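Local atomic coordinates of peptidase M3B, oligoendopeptidase F (Enterococcus faecium, PDB entry 2QR4), a protein that probably hydrolyses internal peptide bonds of short oligopeptides, acting as a zinc-dependent metallopeptidase of the M3 family. Residues Asp147-Asp151 / Thr214-His218; Asn241-Pro245 / Asp540-Glu544; Ile244-Tyr249 / Tyr500-Gln504; Val375-Thr380 / Tyr533-Asn538; Ala511-Leu515 / Met546-Val551. One frame throughout, in Å; residues are numbered along the deposited sequence.

How the contacts relate
From the N terminus, contact 1 comes first, joining helix 143-160 to helix 208-228 and closing its loop before any of the others opens. Contacts 2 and 3 then start from the same place, sharing Ile244 and Pro245: one reaches forward to the head of helix 542-548, the other to residues 500-504 at the head of helix 503-520. Contact 4, between helices 361-379 and 526-536, lies within the long loop of contact 2 and crosses contact 3. Contact 5 links helices 503-520 and 542-548, crossing contacts 2 and 4, and touches contact 4 where Tyr533 packs on Met546. Contact 1 lies across the chain's centre from contacts 4 and 5.

Contact 1: residues Asp147-Asp151 / Thr214-His218; sequences DASSD and TLGTH
Ser149 points from helix 143-160 at the middle of helix 208-228, and its short side chain carries most of this contact. Its CB rests 3.4 Å from Thr214 O and also touches the CB of Thr217. One bond further out, OG is held between the backbone N and carbonyl carbon of its own residue (chi1 78°), which turns it onto the other helix. There it donates a hydrogen bond of 2.9 Å to Thr214 O, the donor tilted 20° from the carbonyl plane. That carbonyl already accepts the ordinary helical bond from His218 N, so two donors grip it. The same OG accepts a hydrogen bond from a water at 2.7 Å, and this water is hydrogen-bonded to His218 ND1 at 2.9 Å, at the edge of the imidazole and in its plane. The serine is thus linked to the ring through one solvent molecule. On its other side the ring is fixed by a bond from NE2 to Tyr498 O. Thr217 and Ala148 also pack against the second subunit, which puts the pair of helices at the dimer interface. With CA atoms of Ser149 and Thr214 only 5.0 Å apart and segment axes 8.2 Å apart at 154°, this is a close antiparallel helix packing, consistent with the small side chains at the crossing, within a mainly helical fold.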
# COMPACT_ATOMS: atom_id res chain seq x y z
N ASP A 147 2.58 2.63 6.76
CA ASP A 147 3.87 2.23 6.22
C ASP A 147 3.76 1.12 5.17
O ASP A 147 4.76 0.77 4.55
CB ASP A 147 4.82 1.79 7.35
CG ASP A 147 5.15 2.93 8.31
OD1 ASP A 147 4.83 4.10 7.99
OD2 ASP A 147 5.71 2.67 9.40
N ALA A 148 2.57 0.56 4.95
CA ALA A 148 2.50 -0.67 4.15
C ALA A 148 3.04 -0.51 2.73
O ALA A 148 3.74 -1.40 2.22
CB ALA A 148 1.09 -1.23 4.13
N SER A 149 2.74 0.61 2.09
CA SER A 149 3.12 0.78 0.68
C SER A 149 4.64 0.89 0.45
O SER A 149 5.11 0.60 -0.64
CB SER A 149 2.38 1.96 0.05
OG SER A 149 2.97 3.20 0.43
N SER A 150 5.41 1.30 1.47
CA SER A 150 6.88 1.19 1.44
C SER A 150 7.31 -0.26 1.38
O SER A 150 8.26 -0.60 0.68
CB SER A 150 7.53 1.82 2.68
OG SER A 150 7.16 3.17 2.81
N ASP A 151 6.63 -1.11 2.14
CA ASP A 151 6.90 -2.55 2.14
C ASP A 151 6.55 -3.18 0.80
O ASP A 151 7.29 -4.01 0.27
CB ASP A 151 6.16 -3.22 3.29
CG ASP A 151 6.60 -2.67 4.68
OD1 ASP A 151 7.77 -2.25 4.81
OD2 ASP A 151 5.80 -2.67 5.63
N THR A 214 2.04 3.03 -5.15
CA THR A 214 2.74 2.82 -3.85
C THR A 214 3.34 4.11 -3.32
O THR A 214 3.20 4.42 -2.14
CB THR A 214 3.83 1.70 -3.89
OG1 THR A 214 4.73 1.92 -4.99
CG2 THR A 214 3.18 0.33 -4.06
N LEU A 215 3.96 4.89 -4.20
CA LEU A 215 4.63 6.12 -3.78
C LEU A 215 3.61 7.20 -3.44
O LEU A 215 3.70 7.85 -2.40
CB LEU A 215 5.61 6.61 -4.84
CG LEU A 215 6.38 7.89 -4.53
CD1 LEU A 215 7.12 7.80 -3.16
CD2 LEU A 215 7.34 8.23 -5.67
N GLY A 216 2.63 7.37 -4.32
CA GLY A 216 1.45 8.20 -4.04
C GLY A 216 0.80 7.96 -2.68
O GLY A 216 0.50 8.91 -1.95
N THR A 217 0.59 6.70 -2.32
CA THR A 217 0.02 6.38 -1.01
C THR A 217 0.93 6.87 0.12
O THR A 217 0.47 7.45 1.12
CB THR A 217 -0.20 4.88 -0.88
OG1 THR A 217 -1.07 4.43 -1.93
CG2 THR A 217 -0.82 4.57 0.47
N HIS A 218 2.23 6.66 -0.05
CA HIS A 218 3.23 7.03 0.95
C HIS A 218 3.17 8.53 1.16
O HIS A 218 3.17 9.00 2.30
CB HIS A 218 4.65 6.66 0.47
CG HIS A 218 5.70 6.88 1.50
ND1 HIS A 218 5.80 6.11 2.64
CD2 HIS A 218 6.72 7.77 1.55
CE1 HIS A 218 6.83 6.53 3.36
NE2 HIS A 218 7.40 7.53 2.72
O HOH W 1 3.88 3.97 2.87

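Contact 2: residues Asn241-Pro245 / Asp540-Glu544; sequences NNHIP and DYPVE
His243 and Tyr541 both swing their rings anti to their own carbonyl carbons, beside the backbone N (chi1 -45° for His243). These rotations turn the two rings onto each other in an offset stack. The centroids lie 4.0 Å apart with the planes at 14°; CE1 of Tyr541 sits over the centre of the imidazole, while ND1 of His243 lies over the rim of the phenol ring. Both residues sit at helix ends: His243 has positive phi as the C' residue of the Schellman motif that ends helix 234-240, and Tyr541 is the N-cap residue of helix 542-548. At its edge the imidazole donates from ND1 to Asp540 O over 3.0 Å, nearly straight at 163°, approaching from above the carbonyl plane. Beside the stack, a water accepts from Val543 N at 3.0 Å; His243 O and Glu544 OE1 are among the acceptors competing for its protons. Apolar packing completes the contact where CG1 of Val543 touches CD of Pro245 at 4.0 Å and CG1 of Ile244. Because ND1 faces a main-chain carbonyl, it is probably the protonated nitrogen, which a neutral ring could supply as well as a charged one.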
# COMPACT_ATOMS: atom_id res chain seq x y z
N ASN A 241 10.95 17.93 13.53
CA ASN A 241 11.36 17.02 14.60
C ASN A 241 12.88 16.91 14.73
O ASN A 241 13.38 16.22 15.61
CB ASN A 241 10.67 15.65 14.49
CG ASN A 241 11.24 14.78 13.41
OD1 ASN A 241 12.46 14.66 13.28
ND2 ASN A 241 10.37 14.15 12.63
N ASN A 242 13.60 17.61 13.85
CA ASN A 242 15.06 17.75 13.95
C ASN A 242 15.45 19.22 14.10
O ASN A 242 16.63 19.58 13.97
CB ASN A 242 15.74 17.20 12.71
CG ASN A 242 15.89 15.70 12.75
OD1 ASN A 242 15.11 14.96 12.14
ND2 ASN A 242 16.91 15.23 13.47
N HIS A 243 14.46 20.08 14.33
CA HIS A 243 14.68 21.52 14.50
C HIS A 243 15.42 22.13 13.31
O HIS A 243 16.19 23.08 13.45
CB HIS A 243 15.39 21.82 15.82
CG HIS A 243 14.80 21.07 16.98
ND1 HIS A 243 15.27 19.83 17.38
CD2 HIS A 243 13.76 21.36 17.80
CE1 HIS A 243 14.55 19.40 18.40
NE2 HIS A 243 13.63 20.31 18.67
N ILE A 244 15.16 21.58 12.13
CA ILE A 244 15.67 22.16 10.89
C ILE A 244 14.62 23.12 10.36
O ILE A 244 13.51 22.72 10.08
CB ILE A 244 15.95 21.08 9.85
CG1 ILE A 244 16.94 20.05 10.42
CG2 ILE A 244 16.48 21.70 8.56
CD1 ILE A 244 17.23 18.89 9.50
N PRO A 245 14.97 24.41 10.26
CA PRO A 245 14.03 25.35 9.67
C PRO A 245 13.85 25.03 8.19
O PRO A 245 14.80 24.58 7.54
CB PRO A 245 14.76 26.71 9.81
CG PRO A 245 15.91 26.48 10.74
CD PRO A 245 16.24 25.03 10.70
N ASP A 540 20.20 16.42 18.15
CA ASP A 540 18.90 16.75 17.59
C ASP A 540 18.90 18.16 17.01
O ASP A 540 17.88 18.64 16.51
CB ASP A 540 17.81 16.64 18.66
CG ASP A 540 17.27 15.22 18.83
OD1 ASP A 540 16.99 14.55 17.81
OD2 ASP A 540 17.11 14.78 19.99
N TYR A 541 20.05 18.82 17.08
CA TYR A 541 20.15 20.21 16.65
C TYR A 541 21.31 20.45 15.68
O TYR A 541 22.20 21.26 15.95
CB TYR A 541 20.27 21.13 17.87
CG TYR A 541 19.03 21.19 18.73
CD1 TYR A 541 18.04 22.15 18.49
CD2 TYR A 541 18.83 20.30 19.78
CE1 TYR A 541 16.90 22.20 19.27
CE2 TYR A 541 17.70 20.35 20.57
CZ TYR A 541 16.73 21.30 20.31
OH TYR A 541 15.60 21.35 21.10
N PRO A 542 21.28 19.77 14.52
CA PRO A 542 22.38 19.82 13.55
C PRO A 542 22.69 21.23 13.05
O PRO A 542 23.86 21.54 12.83
CB PRO A 542 21.86 18.96 12.39
CG PRO A 542 20.38 18.91 12.57
CD PRO A 542 20.18 18.92 14.04
N VAL A 543 21.68 22.08 12.89
CA VAL A 543 21.99 23.42 12.40
C VAL A 543 22.61 24.38 13.43
O VAL A 543 23.38 25.25 13.05
CB VAL A 543 20.89 24.07 11.47
CG1 VAL A 543 19.71 23.13 11.20
CG2 VAL A 543 20.46 25.46 11.95
N GLU A 544 22.33 24.20 14.72
CA GLU A 544 23.03 25.01 15.72
C GLU A 544 24.42 24.47 15.99
O GLU A 544 25.34 25.23 16.26
CB GLU A 544 22.24 25.17 17.03
CG GLU A 544 21.08 24.21 17.17
CD GLU A 544 19.84 24.69 16.44
OE1 GLU A 544 19.17 23.85 15.80
OE2 GLU A 544 19.54 25.90 16.50
O HOH W 2 18.98 21.89 14.07

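Contact 3: residues Ile244-Tyr249 / Tyr500-Gln504; sequences IPESVY and YYVFQ
Tyr249 and Phe503 make the tight part of this contact. CD2 of Tyr249 lies 3.5 Å above the Phe503 ring, over its centre, with the two ring planes inclined at 38°; the opposite face of Phe503 is covered by CG of its own neighbour Gln504. Phe503 reaches the tyrosine because its CG stands between the backbone N and carbonyl carbon (chi1 81°), and its CB also makes an off-centre CH-pi contact with the Tyr249 ring. Further out, the tyrosine meets the edge of Tyr500, its OH 3.4 Å from CD1 of Tyr500. That hydroxyl is well satisfied: it bonds to Ala443 O and accepts from a water at 2.7 Å, which in turn takes a weak bond from Phe503 N. Toward the far rim of the phenylalanine the packing is thinner. Val248 CG2 touches CE1 of Phe503 at 3.7 Å near the ring plane, and Ile244 contributes just its CD1, 4.1 Å from CZ of Phe503 and 3.9 Å from NE2 of the partly exposed Gln504. Leu239 and Ala443, from helices 234-240 and 418-454, also pack on Phe503. This is a buried aromatic cluster that joins the first turn of helix 246-258 to the segment leading into helix 503-520.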
# COMPACT_ATOMS: atom_id res chain seq x y z
N ILE A 244 15.16 21.58 12.13
CA ILE A 244 15.67 22.16 10.89
C ILE A 244 14.62 23.12 10.36
O ILE A 244 13.51 22.72 10.08
CB ILE A 244 15.95 21.08 9.85
CG1 ILE A 244 16.94 20.05 10.42
CG2 ILE A 244 16.48 21.70 8.56
CD1 ILE A 244 17.23 18.89 9.50
N PRO A 245 14.97 24.41 10.26
CA PRO A 245 14.03 25.35 9.67
C PRO A 245 13.85 25.03 8.19
O PRO A 245 14.80 24.58 7.54
CB PRO A 245 14.76 26.71 9.81
CG PRO A 245 15.91 26.48 10.74
CD PRO A 245 16.24 25.03 10.70
N GLU A 246 12.65 25.25 7.66
CA GLU A 246 12.38 25.02 6.24
C GLU A 246 13.33 25.81 5.34
O GLU A 246 13.62 25.41 4.21
CB GLU A 246 10.93 25.37 5.90
CG GLU A 246 9.90 24.38 6.43
CD GLU A 246 8.59 24.46 5.66
OE1 GLU A 246 8.40 23.67 4.71
OE2 GLU A 246 7.75 25.33 5.99
N SER A 247 13.83 26.94 5.83
CA SER A 247 14.71 27.78 5.05
C SER A 247 16.01 27.07 4.62
O SER A 247 16.58 27.44 3.61
CB SER A 247 15.07 29.03 5.84
OG SER A 247 15.87 28.67 6.94
N VAL A 248 16.50 26.09 5.37
CA VAL A 248 17.69 25.41 4.88
C VAL A 248 17.37 24.68 3.58
O VAL A 248 18.18 24.66 2.65
CB VAL A 248 18.44 24.49 5.91
CG1 VAL A 248 18.22 24.94 7.35
CG2 VAL A 248 18.07 23.06 5.73
N TYR A 249 16.17 24.12 3.49
CA TYR A 249 15.74 23.38 2.30
C TYR A 249 15.54 24.34 1.10
O TYR A 249 15.99 24.04 -0.01
CB TYR A 249 14.45 22.63 2.62
CG TYR A 249 14.15 21.38 1.81
CD1 TYR A 249 13.81 21.44 0.45
CD2 TYR A 249 14.14 20.14 2.43
CE1 TYR A 249 13.49 20.27 -0.27
CE2 TYR A 249 13.83 18.97 1.73
CZ TYR A 249 13.50 19.03 0.40
OH TYR A 249 13.20 17.85 -0.25
N TYR A 500 11.59 13.15 3.49
CA TYR A 500 12.45 14.32 3.37
C TYR A 500 13.84 14.04 3.94
O TYR A 500 14.33 14.76 4.81
CB TYR A 500 11.80 15.50 4.07
CG TYR A 500 10.71 16.13 3.25
CD1 TYR A 500 11.02 17.01 2.21
CD2 TYR A 500 9.38 15.87 3.50
CE1 TYR A 500 10.03 17.59 1.46
CE2 TYR A 500 8.38 16.46 2.76
CZ TYR A 500 8.71 17.32 1.74
OH TYR A 500 7.72 17.93 1.00
N TYR A 501 14.46 13.01 3.41
CA TYR A 501 15.76 12.56 3.87
C TYR A 501 16.90 13.01 2.96
O TYR A 501 17.92 13.50 3.45
CB TYR A 501 15.73 11.05 3.96
CG TYR A 501 16.96 10.38 4.49
CD1 TYR A 501 17.12 10.19 5.85
CD2 TYR A 501 17.92 9.88 3.63
CE1 TYR A 501 18.23 9.53 6.34
CE2 TYR A 501 19.03 9.22 4.10
CZ TYR A 501 19.18 9.05 5.47
OH TYR A 501 20.28 8.39 5.98
N VAL A 502 16.72 12.88 1.64
CA VAL A 502 17.84 13.08 0.70
C VAL A 502 18.52 14.45 0.69
O VAL A 502 19.70 14.52 0.39
CB VAL A 502 17.46 12.76 -0.77
CG1 VAL A 502 17.33 11.29 -0.97
CG2 VAL A 502 16.20 13.50 -1.17
N PHE A 503 17.80 15.53 0.99
CA PHE A 503 18.41 16.86 0.91
C PHE A 503 19.59 16.97 1.84
O PHE A 503 20.48 17.80 1.63
CB PHE A 503 17.42 17.99 1.21
CG PHE A 503 17.18 18.23 2.68
CD1 PHE A 503 17.72 19.36 3.30
CD2 PHE A 503 16.38 17.37 3.43
CE1 PHE A 503 17.49 19.61 4.67
CE2 PHE A 503 16.14 17.60 4.79
CZ PHE A 503 16.70 18.72 5.41
N GLN A 504 19.61 16.14 2.87
CA GLN A 504 20.69 16.21 3.84
C GLN A 504 22.04 15.82 3.26
O GLN A 504 23.08 16.24 3.77
CB GLN A 504 20.35 15.42 5.10
CG GLN A 504 19.35 16.17 5.96
CD GLN A 504 18.75 15.34 7.06
OE1 GLN A 504 17.96 14.42 6.81
NE2 GLN A 504 19.09 15.66 8.31
O HOH W 3 14.49 15.76 0.79

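Contact 4: residues Val375-Thr380 / Tyr533-Asn538; sequences VHSYFT and YLKAGN
His376 and Phe379 belong to the C-terminal end of helix 361-379, the helix that carries the HEXXH sequence signature of zinc metallopeptidases, and here it packs against the end of helix 526-536. Apolar contacts form the buried half. Leu534 touches three residues of the facing helix: its CB lies 4.0 Å from CD2 of Phe379, its CD1 loosely against CG1 of Val375, and its CD2 at the edge of the His376 imidazole. Aromatic contacts form the more exposed half. Lys535 runs alongside Phe379, pointing the same way, and lays CG over one ring face in a CH-pi contact, 4.2 Å from the centroid and 22° off the normal; Tyr378 covers the other face. Bends further along the lysine chain then carry its amine away. Polar atoms take little direct part: OH of Tyr533 comes 4.0 Å from CD2 of His376, but its hydrogen bond goes to Leu395 O in the neighbouring helix 394-414. Side chains packed on backbone atoms close the list. The CB of Phe379 sits against Leu534 O, and where helix 526-536 ends in the positive phi of Gly537, a poorly ordered residue, CG2 of Thr380 lies 3.3 Å from CA of Gly537.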
# COMPACT_ATOMS: atom_id res chain seq x y z
N VAL A 375 37.51 9.03 13.98
CA VAL A 375 37.76 10.07 14.99
C VAL A 375 36.46 10.64 15.55
O VAL A 375 36.37 10.97 16.73
CB VAL A 375 38.65 11.21 14.44
CG1 VAL A 375 38.56 12.43 15.34
CG2 VAL A 375 40.10 10.74 14.32
N HIS A 376 35.45 10.76 14.69
CA HIS A 376 34.13 11.18 15.14
C HIS A 376 33.49 10.14 16.07
O HIS A 376 32.81 10.51 17.02
CB HIS A 376 33.22 11.44 13.93
CG HIS A 376 31.87 12.00 14.30
ND1 HIS A 376 30.79 11.20 14.60
CD2 HIS A 376 31.43 13.28 14.39
CE1 HIS A 376 29.75 11.96 14.87
NE2 HIS A 376 30.11 13.23 14.75
N SER A 377 33.72 8.86 15.79
CA SER A 377 33.20 7.77 16.63
C SER A 377 33.82 7.81 18.02
O SER A 377 33.18 7.48 19.01
CB SER A 377 33.48 6.40 16.00
OG SER A 377 32.72 6.19 14.82
N TYR A 378 35.08 8.23 18.07
CA TYR A 378 35.84 8.30 19.31
C TYR A 378 35.15 9.20 20.34
O TYR A 378 35.31 9.00 21.55
CB TYR A 378 37.26 8.79 19.01
CG TYR A 378 38.24 8.68 20.16
CD1 TYR A 378 38.85 7.47 20.47
CD2 TYR A 378 38.56 9.79 20.94
CE1 TYR A 378 39.74 7.37 21.52
CE2 TYR A 378 39.45 9.70 21.99
CZ TYR A 378 40.04 8.48 22.27
OH TYR A 378 40.93 8.39 23.31
N PHE A 379 34.37 10.16 19.87
CA PHE A 379 33.72 11.13 20.77
C PHE A 379 32.25 10.82 21.07
O PHE A 379 31.71 11.31 22.06
CB PHE A 379 33.86 12.55 20.24
CG PHE A 379 35.27 13.08 20.29
CD1 PHE A 379 35.88 13.35 21.51
CD2 PHE A 379 35.98 13.31 19.12
CE1 PHE A 379 37.18 13.84 21.56
CE2 PHE A 379 37.28 13.80 19.16
CZ PHE A 379 37.88 14.07 20.39
N THR A 380 31.62 10.02 20.22
CA THR A 380 30.21 9.67 20.42
C THR A 380 30.03 8.18 20.73
O THR A 380 29.69 7.80 21.85
CB THR A 380 29.35 10.04 19.19
OG1 THR A 380 29.38 8.98 18.23
CG2 THR A 380 29.86 11.33 18.55
N TYR A 533 32.99 20.62 17.47
CA TYR A 533 31.89 19.96 16.77
C TYR A 533 32.06 18.45 16.80
O TYR A 533 31.09 17.70 16.72
CB TYR A 533 31.79 20.46 15.33
CG TYR A 533 31.59 19.34 14.34
CD1 TYR A 533 30.38 18.68 14.24
CD2 TYR A 533 32.63 18.93 13.51
CE1 TYR A 533 30.19 17.64 13.34
CE2 TYR A 533 32.46 17.90 12.61
CZ TYR A 533 31.24 17.25 12.53
OH TYR A 533 31.07 16.22 11.63
N LEU A 534 33.31 18.01 16.91
CA LEU A 534 33.62 16.59 17.04
C LEU A 534 33.32 16.11 18.45
O LEU A 534 32.87 14.98 18.65
CB LEU A 534 35.10 16.33 16.71
CG LEU A 534 35.55 16.61 15.28
CD1 LEU A 534 37.07 16.57 15.19
CD2 LEU A 534 34.91 15.63 14.30
N LYS A 535 33.54 16.99 19.42
CA LYS A 535 33.31 16.69 20.82
C LYS A 535 31.83 16.75 21.18
O LYS A 535 31.39 16.13 22.14
CB LYS A 535 34.12 17.65 21.70
CG LYS A 535 35.62 17.41 21.68
CD LYS A 535 36.40 18.70 21.88
CE LYS A 535 35.78 19.56 22.98
NZ LYS A 535 36.15 21.00 22.83
N ALA A 536 31.06 17.51 20.40
CA ALA A 536 29.61 17.56 20.58
C ALA A 536 28.97 16.18 20.44
O ALA A 536 28.38 15.67 21.39
CB ALA A 536 28.98 18.54 19.58
N GLY A 537 29.09 15.58 19.26
CA GLY A 537 28.48 14.28 18.99
C GLY A 537 27.09 14.40 18.40
O GLY A 537 26.50 15.48 18.44
N ASN A 538 26.56 13.31 17.86
CA ASN A 538 25.23 13.33 17.25
C ASN A 538 24.20 14.08 18.10
O ASN A 538 24.12 13.89 19.31
CB ASN A 538 24.73 11.92 16.90
CG ASN A 538 25.08 10.89 17.96
OD1 ASN A 538 25.48 11.23 19.07
ND2 ASN A 538 24.91 9.61 17.62

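Contact 5: residues Ala511-Leu515 / Met546-Val551; sequences AASAL and MKKAGV
A Schellman motif ends helix 542-548, and the turn it makes is laid against one side of helix 503-520. Gly550, with positive phi, gives its N-H to Lys547 O, and Val551 N reaches back to Met546 O at 3.0 Å; this reversal brings Val551 to the same partner that Met546 and Ala549 already face. Opposite them stand Ala511, Ala514 and Leu515, one stripe of a helix. Leu515 does the most. With CG anti to its own carbonyl carbon (chi1 -76°) its two methyl groups spread over the turn: CD1 meets the selenium of Met546, present as selenomethionine, at 4.0 Å, while CD2 lies 3.6 Å from Ala549 O and 4.1 Å from CB of Ala549. The same CD2 touches CG2 of Val551, crossing that side chain at a slant. CG2 of Val551 also packs on CB of Ala514 at 3.9 Å. The bent chain of Met546 folds its selenium back to touch CB of Ala511 at 4.1 Å as well, so one atom bridges two successive turns of the facing helix. Around this apolar patch, Ile398 and Tyr530 close on Leu515, Tyr533 on Met546 and Tyr558 on Val551. All the touching residues are buried, and alanines make up two of the three touching positions on helix 503-520: a Schellman-capped helix end seated on the flank of a second helix, in a buried apolar patch of this mainly helical peptidase.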
# COMPACT_ATOMS: atom_id res chain seq x y z
N ALA A 511 28.35 21.75 3.79
CA ALA A 511 28.90 22.08 5.10
C ALA A 511 30.32 21.55 5.19
O ALA A 511 31.24 22.27 5.59
CB ALA A 511 28.04 21.52 6.23
N ALA A 512 30.51 20.29 4.80
CA ALA A 512 31.85 19.75 4.85
C ALA A 512 32.80 20.68 4.06
O ALA A 512 33.88 21.03 4.53
CB ALA A 512 31.89 18.35 4.32
N SER A 513 32.37 21.09 2.87
CA SER A 513 33.18 21.99 2.04
C SER A 513 33.55 23.30 2.74
O SER A 513 34.69 23.75 2.65
CB SER A 513 32.51 22.27 0.70
OG SER A 513 33.29 23.20 -0.04
N ALA A 514 32.59 23.91 3.42
CA ALA A 514 32.82 25.14 4.19
C ALA A 514 33.77 24.93 5.37
O ALA A 514 34.55 25.82 5.72
CB ALA A 514 31.49 25.71 4.70
N LEU A 515 33.68 23.76 5.98
CA LEU A 515 34.54 23.44 7.11
C LEU A 515 36.00 23.16 6.70
O LEU A 515 36.92 23.54 7.41
CB LEU A 515 33.96 22.27 7.90
CG LEU A 515 32.77 22.63 8.79
CD1 LEU A 515 32.19 21.39 9.43
CD2 LEU A 515 33.21 23.66 9.87
N MSE A 546 26.23 23.10 13.62
CA MSE A 546 26.89 23.70 12.46
C MSE A 546 27.14 25.20 12.62
O MSE A 546 28.23 25.69 12.34
CB MSE A 546 26.10 23.41 11.18
CG MSE A 546 26.39 22.04 10.57
SE MSE A 546 28.32 21.72 10.28
CE MSE A 546 28.69 20.56 11.80
N LYS A 547 26.12 25.93 13.08
CA LYS A 547 26.25 27.37 13.33
C LYS A 547 27.41 27.68 14.28
O LYS A 547 28.19 28.61 14.05
CB LYS A 547 24.93 27.91 13.90
CG LYS A 547 24.63 29.36 13.58
CD LYS A 547 23.12 29.61 13.66
CE LYS A 547 22.75 31.07 13.42
NZ LYS A 547 23.10 31.95 14.57
N LYS A 548 27.53 26.89 15.35
CA LYS A 548 28.63 27.03 16.31
C LYS A 548 29.99 26.74 15.67
O LYS A 548 31.01 27.30 16.08
CB LYS A 548 28.40 26.12 17.53
CG LYS A 548 27.68 26.81 18.69
CD LYS A 548 27.29 25.83 19.80
CE LYS A 548 26.04 25.01 19.42
NZ LYS A 548 25.81 23.84 20.32
N ALA A 549 30.00 25.86 14.67
CA ALA A 549 31.24 25.54 13.97
C ALA A 549 31.53 26.52 12.84
O ALA A 549 32.51 26.36 12.12
CB ALA A 549 31.20 24.11 13.44
N GLY A 550 30.67 27.53 12.69
CA GLY A 550 30.90 28.60 11.72
C GLY A 550 30.15 28.51 10.40
O GLY A 550 30.34 29.34 9.52
N VAL A 551 29.29 27.50 10.25
CA VAL A 551 28.49 27.33 9.04
C VAL A 551 27.00 27.58 9.29
O VAL A 551 26.33 26.78 9.93
CB VAL A 551 28.62 25.91 8.50
CG1 VAL A 551 27.89 25.78 7.16
CG2 VAL A 551 30.08 25.55 8.35